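Local coordinates for protein beta-galactosidase (Streptococcus pneumoniae, PDB 4CU9) that probably binds carbohydrate, serving as a carbohydrate-binding module with a galactose-binding-domain-like fold within a large pneumococcal beta-galactosidase, at residues L84-A88 with I143-D147; W132-Y137 with A160-R164. One frame throughout, in Å; residues are numbered along the deposited sequence.

Overall arrangement
Both contacts belong to one calcium-bearing, galactose-binding-domain-like beta fold, and their centres lie about 19 Å apart. Contact 1 is a surface contact, where the end of strand 73-86 meets the loop leading into strand 149-158; contact 2 is buried and sets strand 132-139 across strand 160-166. They touch where L84 CD2 packs 3.4 Å from W163 NE1, and L98 lies beside both, touched by F86, I143 and W163. The calcium is nearer contact 1: the H85 side chain is about 7 Å from it, that of W163 about 13 Å. Contact 2 instead carries the bound 1,2-ethanediol, held by R162 and by Y117. Along the chain the four segments alternate.

Contact 1 (L84-A88 with I143-D147); sequences LHFFA and IAAGD
Residues 84-86 are extended and lie on strand 73-86; the loop 143-147 comes in roughly crosswise, and only its end, 145-147, runs antiparallel to 85-86: CA of F86 is 4.5 Å from CA of A145, and CA of H85 is 6.6 Å from CA of D147. The loop turns at G146, whose phi/psi of 134/-101 would jam a CB against the preceding carbonyl. One weak direct hydrogen bond links the backbones, G146 N to F86 O at 3.5 Å, beside a CA-H...O contact from A145 CA to F86 O (3.6 Å). A water does the rest: it accepts from F86 N (2.8 Å) and donates to A144 O (2.8 Å) and D147 O (2.6 Å). F86 (chi1 m) puts CE2 3.8 Å from I143 CG2, and A145 CB sits 3.7 Å from A88 CB. Backbone hydrogen bonds tie L84 to I149, and H85 to I177 and E178 of the calcium site. Water thus takes over the bridging where regular pairing between strands 73-86 and 149-158 gives out.

Contact 2 (W132-Y137 with A160-R164); sequences WEAVPY and AMRWR. Unlike the reference sequence in segment 160-164: A160 (reference Val). With EDO (1,2-ethanediol), chain D.
A tryptophan-arginine stack that carries a bound 1,2-ethanediol and an aromatic T-shaped pair mark the two ends of this buried contact between residues 132-137 and 160-164. Both segments are extended, but they cross at -70°, with the axes of strands 132-135 and 160-164 approaching to 8.7 Å; the nearest CA atoms, those of W132 and R162, are 8.6 Å apart, so side chains make the junction. W132 (chi1 m, chi2 98°) points its CB toward the other strand. R162, with chi1 p and the rest of its chain near t, lays its guanidinium flat on the indole: centres 3.4 Å apart, planes at 2°. R162 CZ stands 3.4 Å above the centroid of the five-membered ring of W132, a cation-pi contact, while R162 CD makes a CH-pi contact of 3.4 Å with the centroid of the six-membered ring. W132 CH2 also reaches A160 CB at 4.2 Å.

Strand 97-103 pairs antiparallel with both strands, as part of the beta sandwich expected of this galactose-binding-domain-like fold; its E101 forms a salt bridge with R162 NE, and W132 NE1 donates to F126 O. At the far end Y137 (chi1 p) offers its ring face to the edge of W163 (chi1 m): centroids 4.9 Å apart, planes at 85°, Y137 CE2 to W163 CZ3 3.6 Å. Y137 OH is hydrogen-bonded to L98 O. The 1,2-ethanediol, probably from the crystallisation liquor, takes hydrogen bonds from R162 NH2 to its O2 (2.8 Å) and from R162 NH1 to its O1 (3.0 Å), and is also hydrogen-bonded to Y117 OH.

Contact 1 (L84-A88 with I143-D147)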
ATOM      1  N   LEU A  84      -5.986   4.503  -6.672  1.00 11.86           N
ATOM      2  CA  LEU A  84      -6.173   4.388  -5.245  1.00 13.01           C
ATOM      3  C   LEU A  84      -7.651   4.379  -4.925  1.00 12.40           C
ATOM      4  O   LEU A  84      -8.372   5.288  -5.378  1.00 13.74           O
ATOM      5  CB  LEU A  84      -5.536   5.614  -4.583  1.00 14.18           C
ATOM      6  CG  LEU A  84      -4.025   5.750  -4.653  1.00 15.57           C
ATOM      7  CD1 LEU A  84      -3.553   7.104  -4.167  1.00 16.92           C
ATOM      8  CD2 LEU A  84      -3.453   4.709  -3.739  1.00 16.41           C
ATOM      9  N   HIS A  85      -8.127   3.385  -4.175  1.00 11.51           N
ATOM     10  CA  HIS A  85      -9.527   3.363  -3.717  1.00 12.74           C
ATOM     11  C   HIS A  85      -9.536   3.257  -2.194  1.00 12.02           C
ATOM     12  O   HIS A  85      -9.210   2.189  -1.645  1.00 11.85           O
ATOM     13  CB  HIS A  85     -10.244   2.153  -4.300  1.00 13.88           C
ATOM     14  CG  HIS A  85     -11.739   2.212  -4.231  1.00 16.40           C
ATOM     15  ND1 HIS A  85     -12.433   3.148  -3.500  1.00 18.49           N
ATOM     16  CD2 HIS A  85     -12.679   1.442  -4.836  1.00 17.88           C
ATOM     17  CE1 HIS A  85     -13.737   2.959  -3.658  1.00 18.50           C
ATOM     18  NE2 HIS A  85     -13.911   1.936  -4.473  1.00 20.57           N
ATOM     19  N   PHE A  86      -9.890   4.334  -1.519  1.00 11.33           N
ATOM     20  CA  PHE A  86      -9.921   4.370  -0.072  1.00 11.49           C
ATOM     21  C   PHE A  86     -11.295   4.050   0.464  1.00 13.08           C
ATOM     22  O   PHE A  86     -12.313   4.237  -0.227  1.00 12.35           O
ATOM     23  CB  PHE A  86      -9.464   5.741   0.437  1.00 11.06           C
ATOM     24  CG  PHE A  86      -8.025   6.028   0.135  1.00 10.58           C
ATOM     25  CD1 PHE A  86      -7.029   5.407   0.861  1.00 10.91           C
ATOM     26  CD2 PHE A  86      -7.662   6.936  -0.836  1.00 10.82           C
ATOM     27  CE1 PHE A  86      -5.705   5.645   0.598  1.00 10.44           C
ATOM     28  CE2 PHE A  86      -6.353   7.204  -1.085  1.00 10.62           C
ATOM     29  CZ  PHE A  86      -5.373   6.574  -0.355  1.00 10.93           C
ATOM     30  N   PHE A  87     -11.317   3.630   1.732  1.00 13.37           N
ATOM     31  CA  PHE A  87     -12.541   3.286   2.421  1.00 14.38           C
ATOM     32  C   PHE A  87     -12.570   4.077   3.706  1.00 13.86           C
ATOM     33  O   PHE A  87     -11.525   4.489   4.191  1.00 12.86           O
ATOM     34  CB  PHE A  87     -12.543   1.804   2.764  1.00 15.89           C
ATOM     35  CG  PHE A  87     -13.655   1.373   3.698  1.00 18.54           C
ATOM     36  CD1 PHE A  87     -14.905   1.073   3.204  1.00 19.96           C
ATOM     37  CD2 PHE A  87     -13.420   1.205   5.056  1.00 19.54           C
ATOM     38  CE1 PHE A  87     -15.922   0.647   4.045  1.00 22.72           C
ATOM     39  CE2 PHE A  87     -14.413   0.746   5.899  1.00 22.07           C
ATOM     40  CZ  PHE A  87     -15.673   0.476   5.394  1.00 22.37           C
ATOM     41  N   ALA A  88     -13.770   4.309   4.229  1.00 13.21           N
ATOM     42  CA  ALA A  88     -13.898   4.919   5.558  1.00 12.77           C
ATOM     43  C   ALA A  88     -15.047   4.317   6.321  1.00 14.31           C
ATOM     44  O   ALA A  88     -16.044   3.922   5.740  1.00 14.86           O
ATOM     45  CB  ALA A  88     -14.094   6.418   5.421  1.00 12.55           C
ATOM     46  N   ILE A 143      -8.023  13.522  -2.018  1.00 15.13           N
ATOM     47  CA  ILE A 143      -7.713  12.268  -1.347  1.00 15.76           C
ATOM     48  C   ILE A 143      -8.766  12.047  -0.278  1.00 16.39           C
ATOM     49  O   ILE A 143      -8.699  12.648   0.815  1.00 18.33           O
ATOM     50  CB  ILE A 143      -6.303  12.284  -0.758  1.00 16.03           C
ATOM     51  CG1 ILE A 143      -5.268  12.687  -1.841  1.00 16.43           C
ATOM     52  CG2 ILE A 143      -5.970  10.908  -0.187  1.00 15.81           C
ATOM     53  CD1 ILE A 143      -5.237  11.780  -3.062  1.00 17.32           C
ATOM     54  N   ALA A 144      -9.748  11.228  -0.635  1.00 15.54           N
ATOM     55  CA  ALA A 144     -10.896  10.909   0.168  1.00 15.82           C
ATOM     56  C   ALA A 144     -11.422   9.512  -0.179  1.00 15.24           C
ATOM     57  O   ALA A 144     -11.098   8.951  -1.236  1.00 16.74           O
ATOM     58  CB  ALA A 144     -11.977  11.958  -0.060  1.00 15.85           C
ATOM     59  N   ALA A 145     -12.236   8.970   0.706  1.00 15.06           N
ATOM     60  CA  ALA A 145     -12.856   7.682   0.530  1.00 15.91           C
ATOM     61  C   ALA A 145     -14.049   7.859  -0.425  1.00 17.24           C
ATOM     62  O   ALA A 145     -14.715   8.886  -0.406  1.00 16.75           O
ATOM     63  CB  ALA A 145     -13.325   7.146   1.865  1.00 17.18           C
ATOM     64  N   GLY A 146     -14.312   6.876  -1.253  1.00 18.88           N
ATOM     65  CA  GLY A 146     -15.446   6.959  -2.171  1.00 22.02           C
ATOM     66  C   GLY A 146     -15.021   6.532  -3.543  1.00 24.65           C
ATOM     67  O   GLY A 146     -14.906   5.360  -3.804  1.00 31.14           O
ATOM     68  N   ASP A 147     -14.779   7.484  -4.425  1.00 29.74           N
ATOM     69  CA  ASP A 147     -14.445   7.179  -5.808  1.00 28.02           C
ATOM     70  C   ASP A 147     -12.995   6.756  -5.875  1.00 24.17           C
ATOM     71  O   ASP A 147     -12.184   7.166  -5.048  1.00 22.78           O
ATOM     72  CB  ASP A 147     -14.618   8.418  -6.690  1.00 33.07           C
ATOM     73  CG  ASP A 147     -16.028   8.623  -7.117  1.00 37.85           C
ATOM     74  OD1 ASP A 147     -16.521   7.801  -7.912  1.00 44.76           O
ATOM     75  OD2 ASP A 147     -16.638   9.607  -6.668  1.00 40.54           O
TER
HETATM   76  O   HOH W   1     -11.077   6.596  -2.774  1.00 11.74           O

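Contact 2 (W132-Y137 with A160-R164)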
ATOM      1  N   TRP A 132      13.701   3.607  -0.041  1.00 10.48           N
ATOM      2  CA  TRP A 132      12.501   4.083  -0.724  1.00 10.49           C
ATOM      3  C   TRP A 132      12.786   5.536  -1.154  1.00 12.43           C
ATOM      4  O   TRP A 132      13.248   6.348  -0.338  1.00 13.01           O
ATOM      5  CB  TRP A 132      11.289   4.017   0.184  1.00 10.07           C
ATOM      6  CG  TRP A 132      10.925   2.593   0.572  1.00  9.76           C
ATOM      7  CD1 TRP A 132      11.262   1.963   1.708  1.00 10.31           C
ATOM      8  CD2 TRP A 132      10.172   1.664  -0.191  1.00  9.72           C
ATOM      9  NE1 TRP A 132      10.758   0.676   1.738  1.00  9.60           N
ATOM     10  CE2 TRP A 132      10.103   0.455   0.558  1.00  9.59           C
ATOM     11  CE3 TRP A 132       9.545   1.716  -1.439  1.00  9.87           C
ATOM     12  CZ2 TRP A 132       9.422  -0.643   0.100  1.00  9.41           C
ATOM     13  CZ3 TRP A 132       8.891   0.623  -1.886  1.00  9.40           C
ATOM     14  CH2 TRP A 132       8.827  -0.543  -1.139  1.00  9.34           C
ATOM     15  N   GLU A 133      12.470   5.823  -2.403  1.00 12.57           N
ATOM     16  CA  GLU A 133      12.648   7.166  -2.993  1.00 14.00           C
ATOM     17  C   GLU A 133      11.291   7.757  -3.387  1.00 13.32           C
ATOM     18  O   GLU A 133      10.516   7.131  -4.129  1.00 11.92           O
ATOM     19  CB  GLU A 133      13.584   7.048  -4.202  1.00 16.37           C
ATOM     20  CG  GLU A 133      13.799   8.328  -5.004  1.00 20.79           C
ATOM     21  CD  GLU A 133      14.826   9.258  -4.430  1.00 25.93           C
ATOM     22  OE1 GLU A 133      15.200   9.108  -3.235  1.00 31.57           O
ATOM     23  OE2 GLU A 133      15.271  10.159  -5.189  1.00 33.38           O
ATOM     24  N   ALA A 134      11.040   8.987  -2.925  1.00 12.78           N
ATOM     25  CA  ALA A 134       9.817   9.712  -3.230  1.00 13.47           C
ATOM     26  C   ALA A 134       9.655   9.998  -4.722  1.00 13.21           C
ATOM     27  O   ALA A 134      10.632  10.326  -5.437  1.00 13.31           O
ATOM     28  CB  ALA A 134       9.738  11.028  -2.447  1.00 13.56           C
ATOM     29  N   VAL A 135       8.417   9.891  -5.177  1.00 12.74           N
ATOM     30  CA  VAL A 135       8.077  10.121  -6.585  1.00 12.75           C
ATOM     31  C   VAL A 135       7.014  11.233  -6.622  1.00 13.54           C
ATOM     32  O   VAL A 135       5.932  11.068  -6.061  1.00 12.21           O
ATOM     33  CB  VAL A 135       7.616   8.811  -7.261  1.00 12.03           C
ATOM     34  CG1 VAL A 135       7.080   9.046  -8.667  1.00 12.39           C
ATOM     35  CG2 VAL A 135       8.749   7.784  -7.296  1.00 12.41           C
ATOM     36  N   PRO A 136       7.330  12.399  -7.247  1.00 14.07           N
ATOM     37  CA  PRO A 136       6.282  13.418  -7.312  1.00 13.98           C
ATOM     38  C   PRO A 136       5.131  12.948  -8.198  1.00 13.70           C
ATOM     39  O   PRO A 136       5.346  12.241  -9.175  1.00 14.50           O
ATOM     40  CB  PRO A 136       7.007  14.655  -7.926  1.00 14.44           C
ATOM     41  CG  PRO A 136       8.453  14.359  -7.850  1.00 15.09           C
ATOM     42  CD  PRO A 136       8.579  12.862  -7.897  1.00 14.55           C
ATOM     43  N   TYR A 137       3.902  13.315  -7.864  1.00 13.63           N
ATOM     44  CA  TYR A 137       2.748  12.785  -8.584  1.00 12.99           C
ATOM     45  C   TYR A 137       1.645  13.856  -8.679  1.00 14.51           C
ATOM     46  O   TYR A 137       1.682  14.881  -7.951  1.00 13.98           O
ATOM     47  CB  TYR A 137       2.253  11.474  -7.877  1.00 13.07           C
ATOM     48  CG  TYR A 137       1.629  11.702  -6.531  1.00 12.77           C
ATOM     49  CD1 TYR A 137       0.294  11.997  -6.413  1.00 13.35           C
ATOM     50  CD2 TYR A 137       2.390  11.682  -5.373  1.00 13.44           C
ATOM     51  CE1 TYR A 137      -0.287  12.234  -5.184  1.00 13.72           C
ATOM     52  CE2 TYR A 137       1.832  11.931  -4.139  1.00 13.72           C
ATOM     53  CZ  TYR A 137       0.493  12.208  -4.051  1.00 13.75           C
ATOM     54  OH  TYR A 137      -0.064  12.449  -2.826  1.00 15.17           O
ATOM     55  N   ALA A 160       9.114  -2.728  -6.874  1.00 10.29           N
ATOM     56  CA  ALA A 160       8.078  -2.520  -5.849  1.00  9.60           C
ATOM     57  C   ALA A 160       7.791  -1.036  -5.754  1.00  9.61           C
ATOM     58  O   ALA A 160       8.714  -0.220  -5.879  1.00  9.51           O
ATOM     59  CB  ALA A 160       8.524  -3.030  -4.487  1.00  9.55           C
ATOM     60  N   MET A 161       6.519  -0.705  -5.552  1.00  9.47           N
ATOM     61  CA  MET A 161       6.071   0.683  -5.339  1.00  9.91           C
ATOM     62  C   MET A 161       5.244   0.663  -4.073  1.00  9.50           C
ATOM     63  O   MET A 161       4.696  -0.374  -3.718  1.00  9.76           O
ATOM     64  CB  MET A 161       5.211   1.171  -6.504  1.00 10.21           C
ATOM     65  CG  MET A 161       5.969   1.224  -7.818  1.00 10.77           C
ATOM     66  SD  MET A 161       7.176   2.542  -8.013  1.00 11.67           S
ATOM     67  CE  MET A 161       6.176   3.995  -7.859  1.00 11.32           C
ATOM     68  N   ARG A 162       5.222   1.780  -3.362  1.00  9.54           N
ATOM     69  CA  ARG A 162       4.364   1.919  -2.211  1.00  8.95           C
ATOM     70  C   ARG A 162       3.859   3.342  -2.044  1.00  8.78           C
ATOM     71  O   ARG A 162       4.390   4.312  -2.609  1.00  8.78           O
ATOM     72  CB  ARG A 162       5.065   1.451  -0.914  1.00  9.20           C
ATOM     73  CG  ARG A 162       6.054   2.432  -0.342  1.00  9.38           C
ATOM     74  CD  ARG A 162       6.736   1.895   0.874  1.00  9.54           C
ATOM     75  NE  ARG A 162       7.502   2.931   1.519  1.00  9.56           N
ATOM     76  CZ  ARG A 162       8.095   2.806   2.694  1.00  9.80           C
ATOM     77  NH1 ARG A 162       8.018   1.647   3.365  1.00  9.89           N
ATOM     78  NH2 ARG A 162       8.780   3.832   3.184  1.00 10.14           N
ATOM     79  N   TRP A 163       2.843   3.441  -1.199  1.00  8.47           N
ATOM     80  CA  TRP A 163       2.361   4.715  -0.709  1.00  8.65           C
ATOM     81  C   TRP A 163       2.661   4.744   0.778  1.00  8.77           C
ATOM     82  O   TRP A 163       2.238   3.822   1.555  1.00  8.46           O
ATOM     83  CB  TRP A 163       0.857   4.878  -0.951  1.00  8.73           C
ATOM     84  CG  TRP A 163       0.490   5.033  -2.371  1.00  9.23           C
ATOM     85  CD1 TRP A 163       0.150   4.063  -3.223  1.00  9.90           C
ATOM     86  CD2 TRP A 163       0.512   6.244  -3.122  1.00 10.07           C
ATOM     87  NE1 TRP A 163      -0.090   4.580  -4.465  1.00 10.43           N
ATOM     88  CE2 TRP A 163       0.137   5.928  -4.433  1.00 10.34           C
ATOM     89  CE3 TRP A 163       0.808   7.562  -2.813  1.00 10.95           C
ATOM     90  CZ2 TRP A 163       0.001   6.896  -5.427  1.00 10.59           C
ATOM     91  CZ3 TRP A 163       0.676   8.539  -3.829  1.00 10.75           C
ATOM     92  CH2 TRP A 163       0.265   8.176  -5.104  1.00 10.34           C
ATOM     93  N   ARG A 164       3.438   5.748   1.177  1.00  9.27           N
ATOM     94  CA  ARG A 164       3.753   6.001   2.588  1.00  9.53           C
ATOM     95  C   ARG A 164       2.758   7.032   3.084  1.00  9.51           C
ATOM     96  O   ARG A 164       2.728   8.172   2.622  1.00  9.25           O
ATOM     97  CB  ARG A 164       5.194   6.444   2.775  1.00 10.78           C
ATOM     98  CG  ARG A 164       5.573   6.768   4.239  1.00 11.73           C
ATOM     99  CD  ARG A 164       7.079   6.832   4.389  1.00 13.92           C
ATOM    100  NE  ARG A 164       7.689   7.877   3.577  1.00 15.36           N
ATOM    101  CZ  ARG A 164       7.641   9.178   3.841  1.00 20.43           C
ATOM    102  NH1 ARG A 164       7.033   9.657   4.928  1.00 23.28           N
ATOM    103  NH2 ARG A 164       8.233  10.025   3.026  1.00 21.90           N
TER
HETATM  104  C1  EDO D3000       9.080   1.608   6.992  1.00 12.23           C
HETATM  105  O1  EDO D3000       7.873   1.240   6.291  1.00 12.15           O
HETATM  106  C2  EDO D3000      10.224   2.125   6.110  1.00 12.17           C
HETATM  107  O2  EDO D3000       9.970   3.473   5.722  1.00 12.23           O